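Local structure of PilO protein (Pseudomonas aeruginosa, 2RJZ) at residues 80-85 with 125-130. The protein forms, with PilN, the inner-membrane heterodimer on which the PilM/PilN/PilO/PilP complex for type IV pilus assembly is founded; this fragment is the periplasmic domain of PilO. Sequence-based numbering, arbitrary orientation.
Sequences PIQISV and RMSILA
Ile-83 and Ile-128 run abreast into the same face, CB of Ile-83 resting 3.9 Å from CG2 of Ile-128. That methyl is staggered between the backbone N and the carbonyl carbon, whereas CG1 runs anti to N (chi1 -169°) and carries the far end away from Ile-83; the side chain meets Val-96 of helix 89-100 and Phe-111. Val-85 and Met-126 are likewise aligned: the thioether chain turns at its last torsion (chi3 61°), which brings CE within 4.0 Å of Val-85 CG2. Both side chains touch Leu-92 of that helix.

On the reverse face, CD1 of Leu-129 reaches 3.9 Å from CB of Pro-80, and the extended Gln-82 stands alongside Ser-127, its CG 3.6 Å from OG. Arg-125 lays CG 3.8 Å from the carbonyl O of Val-85, while its guanidinium forms a salt bridge with Glu-63.

Three pairs of backbone hydrogen bonds, at Ile-81/Ala-130, Ile-83/Ile-128 and Val-85/Met-126, fix this register; Ile-83 N to Ile-128 O measures 2.9 Å. With segment axes at 163°, the arrangement is that of central antiparallel strands in a four-stranded sheet of order 61-72, 76-87, 124-135, 106-115, whose apolar face is covered by helices 43-57 and 89-100, a circularly permuted ferredoxin-like alpha/beta sandwich, (alpha-beta-beta)2.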
loop_
_atom_site.group_PDB
_atom_site.type_symbol
_atom_site.label_atom_id
_atom_site.label_comp_id
_atom_site.label_asym_id
_atom_site.label_seq_id
_atom_site.Cartn_x
_atom_site.Cartn_y
_atom_site.Cartn_z
ATOM N N PRO A 80 -7.219 3.621 10.600
ATOM C CA PRO A 80 -7.695 3.763 9.214
ATOM C C PRO A 80 -8.390 5.097 8.983
ATOM O O PRO A 80 -9.264 5.492 9.761
ATOM C CB PRO A 80 -8.705 2.603 9.042
ATOM C CG PRO A 80 -8.678 1.815 10.363
ATOM C CD PRO A 80 -8.114 2.753 11.397
ATOM N N ILE A 81 -7.985 5.781 7.917
ATOM C CA ILE A 81 -8.530 7.065 7.539
ATOM C C ILE A 81 -9.016 6.961 6.093
ATOM O O ILE A 81 -8.214 6.760 5.161
ATOM C CB ILE A 81 -7.437 8.142 7.592
ATOM C CG1 ILE A 81 -6.788 8.199 8.981
ATOM C CG2 ILE A 81 -7.976 9.505 7.146
ATOM C CD1 ILE A 81 -5.372 8.759 8.963
ATOM N N GLN A 82 -10.323 7.116 5.907
ATOM C CA GLN A 82 -10.914 7.153 4.582
ATOM C C GLN A 82 -11.047 8.575 4.033
ATOM O O GLN A 82 -11.708 9.424 4.643
ATOM C CB GLN A 82 -12.274 6.472 4.616
ATOM C CG GLN A 82 -12.912 6.366 3.255
ATOM C CD GLN A 82 -14.390 6.076 3.356
ATOM O OE1 GLN A 82 -14.796 5.137 4.045
ATOM N NE2 GLN A 82 -15.212 6.894 2.688
ATOM N N ILE A 83 -10.406 8.824 2.888
ATOM C CA ILE A 83 -10.377 10.122 2.255
ATOM C C ILE A 83 -11.235 10.152 0.980
ATOM O O ILE A 83 -11.020 9.324 0.060
ATOM C CB ILE A 83 -8.946 10.488 1.770
ATOM C CG1 ILE A 83 -7.841 10.065 2.738
ATOM C CG2 ILE A 83 -8.837 11.964 1.415
ATOM C CD1 ILE A 83 -8.006 10.577 4.092
ATOM N N SER A 84 -12.137 11.135 0.900
ATOM C CA SER A 84 -12.886 11.448 -0.315
ATOM C C SER A 84 -12.464 12.778 -0.916
ATOM O O SER A 84 -12.571 13.833 -0.272
ATOM C CB SER A 84 -14.394 11.513 -0.037
ATOM O OG SER A 84 -14.888 10.251 0.372
ATOM N N VAL A 85 -12.018 12.728 -2.158
ATOM C CA VAL A 85 -11.584 13.908 -2.888
ATOM C C VAL A 85 -12.248 13.922 -4.274
ATOM O O VAL A 85 -12.797 12.910 -4.715
ATOM C CB VAL A 85 -10.041 13.952 -3.032
ATOM C CG1 VAL A 85 -9.416 14.127 -1.688
ATOM C CG2 VAL A 85 -9.505 12.679 -3.673
ATOM N N ARG A 125 -14.582 11.617 -8.557
ATOM C CA ARG A 125 -14.582 11.425 -7.131
ATOM C C ARG A 125 -13.784 10.164 -6.828
ATOM O O ARG A 125 -14.057 9.117 -7.421
ATOM C CB ARG A 125 -16.022 11.300 -6.617
ATOM C CG ARG A 125 -16.132 11.238 -5.105
ATOM C CD ARG A 125 -17.600 11.392 -4.638
ATOM N NE ARG A 125 -18.013 12.795 -4.587
ATOM C CZ ARG A 125 -19.000 13.336 -5.297
ATOM N NH1 ARG A 125 -19.723 12.593 -6.133
ATOM N NH2 ARG A 125 -19.271 14.630 -5.156
ATOM N N MET A 126 -12.799 10.271 -5.935
ATOM C CA MET A 126 -12.049 9.117 -5.444
ATOM C C MET A 126 -12.252 8.973 -3.932
ATOM O O MET A 126 -12.099 9.946 -3.175
ATOM C CB MET A 126 -10.542 9.262 -5.722
ATOM C CG MET A 126 -9.704 7.980 -5.371
ATOM S SD MET A 126 -7.934 8.032 -5.782
ATOM C CE MET A 126 -7.417 9.401 -4.772
ATOM N N SER A 127 -12.586 7.761 -3.498
ATOM C CA SER A 127 -12.465 7.400 -2.089
ATOM C C SER A 127 -11.247 6.483 -1.904
ATOM O O SER A 127 -11.082 5.518 -2.652
ATOM C CB SER A 127 -13.731 6.707 -1.636
ATOM O OG SER A 127 -13.609 6.391 -0.262
ATOM N N ILE A 128 -10.355 6.811 -0.975
ATOM C CA ILE A 128 -9.154 5.989 -0.738
ATOM C C ILE A 128 -8.945 5.738 0.751
ATOM O O ILE A 128 -9.149 6.628 1.565
ATOM C CB ILE A 128 -7.876 6.600 -1.411
ATOM C CG1 ILE A 128 -6.696 5.620 -1.400
ATOM C CG2 ILE A 128 -7.469 7.937 -0.796
ATOM C CD1 ILE A 128 -5.481 6.088 -2.245
ATOM N N LEU A 129 -8.557 4.525 1.108
ATOM C CA LEU A 129 -8.204 4.226 2.492
ATOM C C LEU A 129 -6.684 4.396 2.765
ATOM O O LEU A 129 -5.839 3.818 2.059
ATOM C CB LEU A 129 -8.685 2.824 2.867
ATOM C CG LEU A 129 -8.473 2.343 4.302
ATOM C CD1 LEU A 129 -9.319 3.203 5.242
ATOM C CD2 LEU A 129 -8.890 0.862 4.379
ATOM N N ALA A 130 -6.360 5.238 3.747
ATOM C CA ALA A 130 -5.011 5.422 4.227
ATOM C C ALA A 130 -4.974 4.818 5.626
ATOM O O ALA A 130 -6.020 4.634 6.250
ATOM C CB ALA A 130 -4.637 6.910 4.273
#